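Long-range contact in CptN Toxin (Eubacterium rectale DSM 17629, PDB 4RMO), which acts as the toxin of a type III toxin-antitoxin system linked to bacteriophage resistance and probably is an endoribonuclease held inactive by its pseudoknot RNA antitoxin: residues G43-Y57 against E84-D97. Numbering follows the deposited sequence.
Sequences GIYWMIPLSSRIDKY and ESAFLIQDMFPISD. With nucleotides of chain B.
Tyr57 and Leu88 meet where helix 54-65 packs on the end of strand 84-87, and the tyrosine can be followed outward atom by atom. Its CB lies against Ala86 CB at 3.9 Å, a methyl small enough to let the helix come close. The ring then turns one face to Leu88, whose CD2 sits 3.7 Å from the ring centroid in a CH-pi contact; Lys56 CG lies over the opposite face. With the ring thus clamped, CE1 nears U4 of chain B, and OH donates to O6 of G3 of chain B at 2.6 Å, with O6 in the ring plane.

Behind this site, strand 44-51 pairs antiparallel with both strand 84-87 and strand 93-96. Pro49 has no N-H to give, but its carbonyl O still accepts from Leu88 N at 3.0 Å; the chain then leaves the strand through Ile89 to Asp91 before pairing resumes. Gln90 suits uracil: OE1 accepts from N3 and NE2 donates to O4 of U4. Asp91 OD2 accepts from N1 and OD1 from N2 of G3, each at 2.8 Å, while Gln90 NE2 meets OD2 from above the carboxylate plane. Lys56, CG anti to its backbone N (chi1 170°) and extended beyond, brings NZ to N7 of G3 (2.9 Å) and to OP2 of both A2 and G3. Apolar clamp, turn and lysine together present a polar rim gripping guanine's Watson-Crick and Hoogsteen edges, consistent with base-specific RNA binding.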
ATOM      1  N   GLY A  43      -7.967 -13.789  24.892  1.00 48.32           N
ATOM      2  CA  GLY A  43      -9.337 -14.218  25.190  1.00 45.92           C
ATOM      3  C   GLY A  43     -10.298 -13.063  25.413  1.00 38.69           C
ATOM      4  O   GLY A  43     -11.470 -13.295  25.715  1.00 42.71           O
ATOM      5  N   ILE A  44      -9.831 -11.831  25.229  1.00 35.75           N
ATOM      6  CA  ILE A  44     -10.722 -10.682  25.146  1.00 37.12           C
ATOM      7  C   ILE A  44     -10.654 -10.119  23.726  1.00 36.77           C
ATOM      8  O   ILE A  44      -9.571  -9.902  23.194  1.00 39.89           O
ATOM      9  CB  ILE A  44     -10.377  -9.618  26.173  1.00 39.26           C
ATOM     10  CG1 ILE A  44     -10.531 -10.217  27.580  1.00 43.40           C
ATOM     11  CG2 ILE A  44     -11.263  -8.385  26.015  1.00 40.44           C
ATOM     12  CD1 ILE A  44     -10.356  -9.222  28.719  1.00 44.04           C
ATOM     13  N   TYR A  45     -11.829  -9.877  23.136  1.00 35.28           N
ATOM     14  CA  TYR A  45     -11.955  -9.546  21.729  1.00 34.46           C
ATOM     15  C   TYR A  45     -12.786  -8.305  21.587  1.00 33.21           C
ATOM     16  O   TYR A  45     -13.746  -8.132  22.317  1.00 33.13           O
ATOM     17  CB  TYR A  45     -12.623 -10.702  20.990  1.00 35.72           C
ATOM     18  CG  TYR A  45     -11.963 -12.030  21.260  1.00 41.22           C
ATOM     19  CD1 TYR A  45     -10.735 -12.352  20.689  1.00 46.66           C
ATOM     20  CD2 TYR A  45     -12.551 -12.960  22.106  1.00 44.08           C
ATOM     21  CE1 TYR A  45     -10.127 -13.570  20.936  1.00 49.30           C
ATOM     22  CE2 TYR A  45     -11.947 -14.166  22.386  1.00 46.53           C
ATOM     23  CZ  TYR A  45     -10.736 -14.471  21.795  1.00 53.17           C
ATOM     24  OH  TYR A  45     -10.145 -15.678  22.056  1.00 53.39           O
ATOM     25  N   TRP A  46     -12.405  -7.428  20.664  1.00 27.49           N
ATOM     26  CA  TRP A  46     -13.079  -6.165  20.497  1.00 26.85           C
ATOM     27  C   TRP A  46     -14.067  -6.297  19.335  1.00 29.17           C
ATOM     28  O   TRP A  46     -13.711  -6.723  18.224  1.00 25.32           O
ATOM     29  CB  TRP A  46     -12.099  -5.032  20.284  1.00 26.96           C
ATOM     30  CG  TRP A  46     -11.418  -4.713  21.536  1.00 30.17           C
ATOM     31  CD1 TRP A  46     -10.212  -5.203  21.968  1.00 34.19           C
ATOM     32  CD2 TRP A  46     -11.903  -3.868  22.574  1.00 31.54           C
ATOM     33  NE1 TRP A  46      -9.938  -4.718  23.238  1.00 38.47           N
ATOM     34  CE2 TRP A  46     -10.960  -3.892  23.623  1.00 33.73           C
ATOM     35  CE3 TRP A  46     -13.058  -3.100  22.732  1.00 32.80           C
ATOM     36  CZ2 TRP A  46     -11.124  -3.152  24.793  1.00 33.37           C
ATOM     37  CZ3 TRP A  46     -13.218  -2.356  23.889  1.00 33.26           C
ATOM     38  CH2 TRP A  46     -12.246  -2.372  24.901  1.00 32.86           C
HETATM   39  N   MSE A  47     -15.309  -5.965  19.612  1.00 26.24           N
HETATM   40  CA  MSE A  47     -16.383  -6.116  18.649  1.00 26.56           C
HETATM   41  C   MSE A  47     -16.952  -4.783  18.307  1.00 25.21           C
HETATM   42  O   MSE A  47     -16.973  -3.874  19.102  1.00 24.40           O
HETATM   43  CB  MSE A  47     -17.551  -6.888  19.235  1.00 28.78           C
HETATM   44  CG  MSE A  47     -17.137  -8.126  19.972  1.00 32.47           C
HETATM   45 SE   MSE A  47     -16.428  -9.444  18.687  1.00 43.46          SE
HETATM   46  CE  MSE A  47     -17.969  -9.813  17.518  1.00 40.10           C
ATOM     47  N   ILE A  48     -17.520  -4.695  17.106  1.00 28.09           N
ATOM     48  CA  ILE A  48     -18.218  -3.498  16.641  1.00 20.98           C
ATOM     49  C   ILE A  48     -19.616  -3.859  16.173  1.00 22.36           C
ATOM     50  O   ILE A  48     -19.807  -4.690  15.285  1.00 19.54           O
ATOM     51  CB  ILE A  48     -17.451  -2.864  15.473  1.00 22.47           C
ATOM     52  CG1 ILE A  48     -16.000  -2.560  15.908  1.00 22.58           C
ATOM     53  CG2 ILE A  48     -18.134  -1.601  14.992  1.00 19.51           C
ATOM     54  CD1 ILE A  48     -15.126  -2.101  14.770  1.00 23.54           C
ATOM     55  N   PRO A  49     -20.624  -3.210  16.748  1.00 20.88           N
ATOM     56  CA  PRO A  49     -21.964  -3.494  16.330  1.00 20.79           C
ATOM     57  C   PRO A  49     -22.303  -2.826  14.993  1.00 20.42           C
ATOM     58  O   PRO A  49     -21.845  -1.738  14.759  1.00 21.50           O
ATOM     59  CB  PRO A  49     -22.809  -2.836  17.448  1.00 21.46           C
ATOM     60  CG  PRO A  49     -21.985  -1.710  17.933  1.00 21.54           C
ATOM     61  CD  PRO A  49     -20.557  -2.196  17.810  1.00 20.47           C
ATOM     62  N   LEU A  50     -23.167  -3.442  14.182  1.00 22.10           N
ATOM     63  CA  LEU A  50     -23.652  -2.834  12.966  1.00 22.42           C
ATOM     64  C   LEU A  50     -25.088  -2.364  13.033  1.00 22.86           C
ATOM     65  O   LEU A  50     -25.895  -2.905  13.795  1.00 21.58           O
ATOM     66  CB  LEU A  50     -23.562  -3.798  11.794  1.00 24.38           C
ATOM     67  CG  LEU A  50     -22.269  -4.533  11.468  1.00 27.90           C
ATOM     68  CD1 LEU A  50     -22.326  -5.020  10.013  1.00 32.81           C
ATOM     69  CD2 LEU A  50     -21.009  -3.742  11.701  1.00 26.41           C
ATOM     70  N   SER A  51     -25.401  -1.370  12.211  1.00 23.08           N
ATOM     71  CA  SER A  51     -26.733  -0.920  11.999  1.00 24.67           C
ATOM     72  C   SER A  51     -26.959  -0.736  10.485  1.00 27.56           C
ATOM     73  O   SER A  51     -26.066  -0.315   9.762  1.00 31.43           O
ATOM     74  CB  SER A  51     -26.959   0.356  12.741  1.00 26.33           C
ATOM     75  OG  SER A  51     -28.193   0.979  12.345  1.00 29.28           O
ATOM     76  N   SER A  52     -28.174  -0.981  10.011  1.00 26.71           N
ATOM     77  CA  SER A  52     -28.531  -0.664   8.620  1.00 22.85           C
ATOM     78  C   SER A  52     -29.239   0.668   8.454  1.00 22.09           C
ATOM     79  O   SER A  52     -29.837   0.910   7.420  1.00 20.89           O
ATOM     80  CB  SER A  52     -29.348  -1.812   8.010  1.00 23.29           C
ATOM     81  OG  SER A  52     -30.502  -2.048   8.754  1.00 25.54           O
ATOM     82  N   ARG A  53     -29.256   1.518   9.485  1.00 25.43           N
ATOM     83  CA  ARG A  53     -29.942   2.811   9.400  1.00 25.87           C
ATOM     84  C   ARG A  53     -29.038   3.842   8.727  1.00 27.95           C
ATOM     85  O   ARG A  53     -28.506   4.725   9.381  1.00 30.91           O
ATOM     86  CB  ARG A  53     -30.382   3.286  10.771  1.00 25.59           C
ATOM     87  CG  ARG A  53     -31.375   2.305  11.379  1.00 26.46           C
ATOM     88  CD  ARG A  53     -32.080   2.744  12.633  1.00 24.40           C
ATOM     89  NE  ARG A  53     -33.103   1.773  12.949  1.00 28.91           N
ATOM     90  CZ  ARG A  53     -34.219   2.077  13.564  1.00 27.22           C
ATOM     91  NH1 ARG A  53     -34.432   3.330  13.977  1.00 29.05           N
ATOM     92  NH2 ARG A  53     -35.120   1.139  13.753  1.00 29.21           N
ATOM     93  N   ILE A  54     -28.857   3.677   7.422  1.00 27.52           N
ATOM     94  CA  ILE A  54     -27.825   4.365   6.698  1.00 29.80           C
ATOM     95  C   ILE A  54     -28.134   5.866   6.643  1.00 32.13           C
ATOM     96  O   ILE A  54     -27.228   6.668   6.763  1.00 32.33           O
ATOM     97  CB  ILE A  54     -27.680   3.786   5.281  1.00 33.89           C
ATOM     98  CG1 ILE A  54     -27.358   2.280   5.296  1.00 33.61           C
ATOM     99  CG2 ILE A  54     -26.586   4.497   4.497  1.00 34.43           C
ATOM    100  CD1 ILE A  54     -26.219   1.906   6.228  1.00 35.17           C
ATOM    101  N   ASP A  55     -29.404   6.218   6.473  1.00 31.62           N
ATOM    102  CA  ASP A  55     -29.858   7.614   6.442  1.00 34.10           C
ATOM    103  C   ASP A  55     -29.427   8.303   7.741  1.00 37.16           C
ATOM    104  O   ASP A  55     -28.850   9.394   7.690  1.00 35.09           O
ATOM    105  CB  ASP A  55     -31.375   7.759   6.154  1.00 35.57           C
ATOM    106  CG  ASP A  55     -31.752   7.370   4.716  1.00 38.37           C
ATOM    107  OD1 ASP A  55     -30.929   7.482   3.800  1.00 41.46           O
ATOM    108  OD2 ASP A  55     -32.883   6.932   4.486  1.00 40.23           O
ATOM    109  N   LYS A  56     -29.588   7.630   8.886  1.00 30.90           N
ATOM    110  CA  LYS A  56     -29.201   8.234  10.138  1.00 28.41           C
ATOM    111  C   LYS A  56     -27.677   8.370  10.235  1.00 34.84           C
ATOM    112  O   LYS A  56     -27.156   9.439  10.594  1.00 32.13           O
ATOM    113  CB  LYS A  56     -29.708   7.431  11.336  1.00 28.86           C
ATOM    114  CG  LYS A  56     -29.118   7.898  12.674  1.00 27.60           C
ATOM    115  CD  LYS A  56     -29.705   7.145  13.850  1.00 31.28           C
ATOM    116  CE  LYS A  56     -28.873   7.424  15.100  1.00 30.84           C
ATOM    117  NZ  LYS A  56     -29.367   6.737  16.281  1.00 33.77           N
ATOM    118  N   TYR A  57     -26.954   7.292   9.934  1.00 32.03           N
ATOM    119  CA  TYR A  57     -25.518   7.282  10.182  1.00 30.23           C
ATOM    120  C   TYR A  57     -24.703   8.066   9.164  1.00 31.48           C
ATOM    121  O   TYR A  57     -23.646   8.577   9.503  1.00 30.25           O
ATOM    122  CB  TYR A  57     -25.025   5.854  10.427  1.00 29.21           C
ATOM    123  CG  TYR A  57     -25.522   5.401  11.816  1.00 29.24           C
ATOM    124  CD1 TYR A  57     -24.960   5.913  12.957  1.00 28.63           C
ATOM    125  CD2 TYR A  57     -26.639   4.589  11.954  1.00 29.04           C
ATOM    126  CE1 TYR A  57     -25.466   5.598  14.221  1.00 30.40           C
ATOM    127  CE2 TYR A  57     -27.166   4.287  13.214  1.00 32.76           C
ATOM    128  CZ  TYR A  57     -26.540   4.772  14.360  1.00 31.22           C
ATOM    129  OH  TYR A  57     -27.023   4.470  15.621  1.00 29.08           O
ATOM    130  N   GLU A  84     -25.285  -1.873   2.116  1.00 35.12           N
ATOM    131  CA  GLU A  84     -24.513  -0.960   2.940  1.00 33.49           C
ATOM    132  C   GLU A  84     -24.807  -1.183   4.413  1.00 30.67           C
ATOM    133  O   GLU A  84     -25.952  -1.343   4.800  1.00 28.57           O
ATOM    134  CB  GLU A  84     -24.824   0.477   2.554  1.00 37.58           C
ATOM    135  CG  GLU A  84     -24.122   0.851   1.263  1.00 41.24           C
ATOM    136  CD  GLU A  84     -24.185   2.333   0.971  1.00 51.46           C
ATOM    137  OE1 GLU A  84     -25.267   2.944   1.126  1.00 60.99           O
ATOM    138  OE2 GLU A  84     -23.128   2.907   0.660  1.00 59.68           O
ATOM    139  N   SER A  85     -23.759  -1.211   5.223  1.00 28.84           N
ATOM    140  CA  SER A  85     -23.869  -1.334   6.666  1.00 27.15           C
ATOM    141  C   SER A  85     -23.037  -0.268   7.357  1.00 27.74           C
ATOM    142  O   SER A  85     -21.915   0.007   6.938  1.00 22.99           O
ATOM    143  CB  SER A  85     -23.327  -2.688   7.123  1.00 25.10           C
ATOM    144  OG  SER A  85     -24.047  -3.775   6.550  1.00 27.57           O
ATOM    145  N   ALA A  86     -23.564   0.265   8.459  1.00 23.97           N
ATOM    146  CA  ALA A  86     -22.851   1.151   9.306  1.00 24.34           C
ATOM    147  C   ALA A  86     -22.185   0.419  10.475  1.00 23.39           C
ATOM    148  O   ALA A  86     -22.834  -0.302  11.194  1.00 27.24           O
ATOM    149  CB  ALA A  86     -23.776   2.221   9.837  1.00 26.36           C
ATOM    150  N   PHE A  87     -20.880   0.627  10.625  1.00 24.18           N
ATOM    151  CA  PHE A  87     -20.075   0.078  11.680  1.00 24.97           C
ATOM    152  C   PHE A  87     -20.044   1.151  12.737  1.00 27.21           C
ATOM    153  O   PHE A  87     -19.500   2.224  12.483  1.00 27.05           O
ATOM    154  CB  PHE A  87     -18.669  -0.180  11.203  1.00 24.78           C
ATOM    155  CG  PHE A  87     -18.516  -1.408  10.339  1.00 26.34           C
ATOM    156  CD1 PHE A  87     -19.058  -1.459   9.049  1.00 24.62           C
ATOM    157  CD2 PHE A  87     -17.760  -2.471  10.771  1.00 25.11           C
ATOM    158  CE1 PHE A  87     -18.868  -2.559   8.259  1.00 25.20           C
ATOM    159  CE2 PHE A  87     -17.560  -3.574   9.986  1.00 24.84           C
ATOM    160  CZ  PHE A  87     -18.136  -3.629   8.736  1.00 25.50           C
ATOM    161  N   LEU A  88     -20.677   0.904  13.880  1.00 26.51           N
ATOM    162  CA  LEU A  88     -20.755   1.915  14.919  1.00 25.81           C
ATOM    163  C   LEU A  88     -19.535   1.732  15.819  1.00 27.86           C
ATOM    164  O   LEU A  88     -19.603   1.202  16.923  1.00 26.12           O
ATOM    165  CB  LEU A  88     -22.041   1.864  15.697  1.00 29.19           C
ATOM    166  CG  LEU A  88     -23.376   1.859  14.937  1.00 34.20           C
ATOM    167  CD1 LEU A  88     -24.559   2.236  15.840  1.00 33.86           C
ATOM    168  CD2 LEU A  88     -23.369   2.667  13.691  1.00 32.06           C
ATOM    169  N   ILE A  89     -18.407   2.203  15.310  1.00 27.97           N
ATOM    170  CA  ILE A  89     -17.137   2.006  15.964  1.00 27.35           C
ATOM    171  C   ILE A  89     -17.174   2.733  17.320  1.00 28.36           C
ATOM    172  O   ILE A  89     -16.577   2.274  18.295  1.00 26.82           O
ATOM    173  CB  ILE A  89     -15.996   2.538  15.068  1.00 27.11           C
ATOM    174  CG1 ILE A  89     -16.097   1.865  13.688  1.00 27.94           C
ATOM    175  CG2 ILE A  89     -14.655   2.272  15.706  1.00 24.92           C
ATOM    176  CD1 ILE A  89     -14.968   2.192  12.721  1.00 27.30           C
ATOM    177  N   GLN A  90     -17.860   3.876  17.349  1.00 24.03           N
ATOM    178  CA  GLN A  90     -18.166   4.592  18.588  1.00 26.34           C
ATOM    179  C   GLN A  90     -18.591   3.681  19.737  1.00 27.33           C
ATOM    180  O   GLN A  90     -18.276   3.951  20.887  1.00 27.22           O
ATOM    181  CB  GLN A  90     -19.285   5.612  18.326  1.00 26.62           C
ATOM    182  CG  GLN A  90     -20.542   4.994  17.736  1.00 24.25           C
ATOM    183  CD  GLN A  90     -21.601   6.004  17.434  1.00 25.42           C
ATOM    184  OE1 GLN A  90     -21.313   7.152  17.095  1.00 27.51           O
ATOM    185  NE2 GLN A  90     -22.870   5.567  17.492  1.00 26.35           N
ATOM    186  N   ASP A  91     -19.291   2.587  19.409  1.00 28.33           N
ATOM    187  CA  ASP A  91     -19.941   1.757  20.411  1.00 26.39           C
ATOM    188  C   ASP A  91     -19.282   0.411  20.526  1.00 28.00           C
ATOM    189  O   ASP A  91     -19.896  -0.578  20.949  1.00 29.45           O
ATOM    190  CB  ASP A  91     -21.405   1.586  20.059  1.00 25.55           C
ATOM    191  CG  ASP A  91     -22.170   2.867  20.189  1.00 24.96           C
ATOM    192  OD1 ASP A  91     -21.925   3.616  21.143  1.00 23.66           O
ATOM    193  OD2 ASP A  91     -23.082   3.113  19.365  1.00 26.02           O
HETATM  194  N   MSE A  92     -18.029   0.358  20.146  1.00 26.18           N
HETATM  195  CA  MSE A  92     -17.302  -0.905  20.225  1.00 26.59           C
HETATM  196  C   MSE A  92     -17.104  -1.321  21.657  1.00 24.26           C
HETATM  197  O   MSE A  92     -17.089  -0.470  22.562  1.00 25.16           O
HETATM  198  CB  MSE A  92     -15.946  -0.754  19.567  1.00 27.88           C
HETATM  199  CG  MSE A  92     -15.064   0.229  20.350  1.00 31.66           C
HETATM  200 SE   MSE A  92     -13.422   0.601  19.323  1.00 47.41          SE
HETATM  201  CE  MSE A  92     -12.548  -1.143  19.410  1.00 37.26           C
ATOM    202  N   PHE A  93     -16.874  -2.612  21.870  1.00 24.07           N
ATOM    203  CA  PHE A  93     -16.813  -3.128  23.226  1.00 25.62           C
ATOM    204  C   PHE A  93     -16.149  -4.467  23.276  1.00 24.91           C
ATOM    205  O   PHE A  93     -16.004  -5.127  22.255  1.00 29.92           O
ATOM    206  CB  PHE A  93     -18.246  -3.280  23.784  1.00 24.37           C
ATOM    207  CG  PHE A  93     -19.083  -4.269  23.000  1.00 22.51           C
ATOM    208  CD1 PHE A  93     -19.064  -5.613  23.299  1.00 22.98           C
ATOM    209  CD2 PHE A  93     -19.884  -3.837  21.981  1.00 22.36           C
ATOM    210  CE1 PHE A  93     -19.845  -6.503  22.616  1.00 22.95           C
ATOM    211  CE2 PHE A  93     -20.659  -4.720  21.256  1.00 22.97           C
ATOM    212  CZ  PHE A  93     -20.626  -6.080  21.575  1.00 24.73           C
ATOM    213  N   PRO A  94     -15.721  -4.883  24.459  1.00 28.04           N
ATOM    214  CA  PRO A  94     -14.995  -6.142  24.564  1.00 28.53           C
ATOM    215  C   PRO A  94     -15.834  -7.306  24.955  1.00 27.78           C
ATOM    216  O   PRO A  94     -16.869  -7.145  25.568  1.00 27.74           O
ATOM    217  CB  PRO A  94     -14.006  -5.863  25.674  1.00 33.96           C
ATOM    218  CG  PRO A  94     -14.724  -4.909  26.566  1.00 31.48           C
ATOM    219  CD  PRO A  94     -15.665  -4.116  25.706  1.00 30.24           C
ATOM    220  N   ILE A  95     -15.384  -8.490  24.594  1.00 30.99           N
ATOM    221  CA  ILE A  95     -16.137  -9.684  24.852  1.00 33.81           C
ATOM    222  C   ILE A  95     -15.195 -10.892  24.970  1.00 37.83           C
ATOM    223  O   ILE A  95     -14.025 -10.806  24.609  1.00 37.71           O
ATOM    224  CB  ILE A  95     -17.138  -9.922  23.725  1.00 32.31           C
ATOM    225  CG1 ILE A  95     -18.261 -10.822  24.185  1.00 33.06           C
ATOM    226  CG2 ILE A  95     -16.494 -10.558  22.505  1.00 35.40           C
ATOM    227  CD1 ILE A  95     -19.530 -10.605  23.391  1.00 33.67           C
ATOM    228  N   SER A  96     -15.688 -11.991  25.525  1.00 35.32           N
ATOM    229  CA  SER A  96     -14.907 -13.219  25.605  1.00 37.98           C
ATOM    230  C   SER A  96     -15.643 -14.294  24.870  1.00 38.15           C
ATOM    231  O   SER A  96     -16.828 -14.166  24.569  1.00 36.96           O
ATOM    232  CB  SER A  96     -14.678 -13.656  27.080  1.00 39.15           C
ATOM    233  OG  SER A  96     -15.888 -13.972  27.732  1.00 38.88           O
ATOM    234  N   ASP A  97     -14.936 -15.368  24.637  1.00 39.29           N
ATOM    235  CA  ASP A  97     -15.378 -16.420  23.761  1.00 42.02           C
ATOM    236  C   ASP A  97     -16.707 -17.041  24.140  1.00 40.46           C
ATOM    237  O   ASP A  97     -17.473 -17.450  23.267  1.00 39.87           O
ATOM    238  CB  ASP A  97     -14.306 -17.520  23.700  1.00 50.24           C
ATOM    239  CG  ASP A  97     -14.009 -17.929  22.303  1.00 61.51           C
ATOM    240  OD1 ASP A  97     -13.260 -17.164  21.644  1.00 63.04           O
ATOM    241  OD2 ASP A  97     -14.505 -19.015  21.883  1.00 68.53           O
TER
ATOM    242  P     G B   3     -31.684   9.689  18.468  1.00 32.89           P
ATOM    243  OP1   G B   3     -32.413  10.886  18.104  1.00 36.37           O
ATOM    244  OP2   G B   3     -31.034   8.876  17.389  1.00 31.52           O
ATOM    245  O5'   G B   3     -30.509   9.957  19.492  1.00 30.43           O
ATOM    246  C5'   G B   3     -30.742  10.592  20.753  1.00 32.62           C
ATOM    247  C4'   G B   3     -29.549  10.370  21.660  1.00 32.07           C
ATOM    248  O4'   G B   3     -29.388   8.939  21.871  1.00 29.92           O
ATOM    249  C3'   G B   3     -28.206  10.827  21.116  1.00 31.62           C
ATOM    250  O3'   G B   3     -27.932  12.192  21.433  1.00 35.57           O
ATOM    251  C2'   G B   3     -27.243   9.926  21.869  1.00 29.39           C
ATOM    252  O2'   G B   3     -26.936  10.385  23.168  1.00 28.30           O
ATOM    253  C1'   G B   3     -28.017   8.611  21.904  1.00 29.40           C
ATOM    254  N9    G B   3     -27.719   7.751  20.761  1.00 27.61           N
ATOM    255  C8    G B   3     -28.366   7.731  19.554  1.00 27.37           C
ATOM    256  N7    G B   3     -27.834   6.900  18.700  1.00 30.42           N
ATOM    257  C5    G B   3     -26.787   6.317  19.397  1.00 24.79           C
ATOM    258  C6    G B   3     -25.857   5.338  18.993  1.00 23.02           C
ATOM    259  O6    G B   3     -25.797   4.733  17.922  1.00 22.62           O
ATOM    260  N1    G B   3     -24.956   5.034  20.011  1.00 22.31           N
ATOM    261  C2    G B   3     -24.931   5.632  21.244  1.00 23.33           C
ATOM    262  N2    G B   3     -23.963   5.232  22.078  1.00 24.72           N
ATOM    263  N3    G B   3     -25.794   6.555  21.630  1.00 25.93           N
ATOM    264  C4    G B   3     -26.697   6.836  20.668  1.00 25.58           C
ATOM    265  P     U B   4     -28.012  13.346  20.317  1.00 35.37           P
ATOM    266  OP1   U B   4     -28.516  14.536  21.026  1.00 36.42           O
ATOM    267  OP2   U B   4     -28.711  12.825  19.117  1.00 32.85           O
ATOM    268  O5'   U B   4     -26.495  13.520  19.861  1.00 34.54           O
ATOM    269  C5'   U B   4     -25.483  13.885  20.816  1.00 37.86           C
ATOM    270  C4'   U B   4     -24.143  13.967  20.126  1.00 42.08           C
ATOM    271  O4'   U B   4     -23.694  12.609  19.819  1.00 38.16           O
ATOM    272  C3'   U B   4     -24.116  14.717  18.790  1.00 42.06           C
ATOM    273  O3'   U B   4     -22.806  15.206  18.504  1.00 46.63           O
ATOM    274  C2'   U B   4     -24.315  13.594  17.779  1.00 37.94           C
ATOM    275  O2'   U B   4     -23.871  13.854  16.464  1.00 34.17           O
ATOM    276  C1'   U B   4     -23.473  12.496  18.422  1.00 38.29           C
ATOM    277  N1    U B   4     -23.831  11.143  18.015  1.00 34.98           N
ATOM    278  C2    U B   4     -22.824  10.308  17.581  1.00 31.44           C
ATOM    279  O2    U B   4     -21.660  10.646  17.539  1.00 37.55           O
ATOM    280  N3    U B   4     -23.237   9.055  17.208  1.00 32.51           N
ATOM    281  C4    U B   4     -24.531   8.571  17.215  1.00 32.83           C
ATOM    282  O4    U B   4     -24.740   7.403  16.905  1.00 37.34           O
ATOM    283  C5    U B   4     -25.512   9.499  17.683  1.00 32.46           C
ATOM    284  C6    U B   4     -25.139  10.720  18.062  1.00 33.43           C
ATOM    285  P     A B   2     -31.925   4.418  16.295  1.00 27.29           P
ATOM    286  OP1   A B   2     -32.511   5.089  15.141  1.00 30.51           O
ATOM    287  OP2   A B   2     -30.496   4.017  16.274  1.00 25.27           O
ATOM    288  O5'   A B   2     -32.120   5.268  17.624  1.00 24.87           O
ATOM    289  C5'   A B   2     -33.415   5.825  17.961  1.00 23.80           C
ATOM    290  C4'   A B   2     -33.367   6.354  19.369  1.00 27.63           C
ATOM    291  O4'   A B   2     -33.005   5.270  20.280  1.00 26.60           O
ATOM    292  C3'   A B   2     -32.302   7.422  19.652  1.00 27.85           C
ATOM    293  O3'   A B   2     -32.685   8.743  19.322  1.00 33.46           O
ATOM    294  C2'   A B   2     -32.138   7.307  21.157  1.00 29.15           C
ATOM    295  O2'   A B   2     -33.222   7.867  21.845  1.00 29.52           O
ATOM    296  C1'   A B   2     -32.207   5.795  21.341  1.00 26.35           C
ATOM    297  N9    A B   2     -30.901   5.171  21.277  1.00 24.11           N
ATOM    298  C8    A B   2     -30.339   4.462  20.248  1.00 23.92           C
ATOM    299  N7    A B   2     -29.157   3.972  20.530  1.00 26.10           N
ATOM    300  C5    A B   2     -28.952   4.341  21.850  1.00 26.62           C
ATOM    301  C6    A B   2     -27.889   4.113  22.739  1.00 30.67           C
ATOM    302  N6    A B   2     -26.789   3.425  22.415  1.00 33.18           N
ATOM    303  N1    A B   2     -28.000   4.611  23.989  1.00 27.51           N
ATOM    304  C2    A B   2     -29.102   5.297  24.310  1.00 25.93           C
ATOM    305  N3    A B   2     -30.169   5.576  23.560  1.00 25.52           N
ATOM    306  C4    A B   2     -30.031   5.055  22.330  1.00 24.79           C
TER
HETATM  307  O   HOH W   1     -12.254 -15.852  25.585  1.00 43.97           O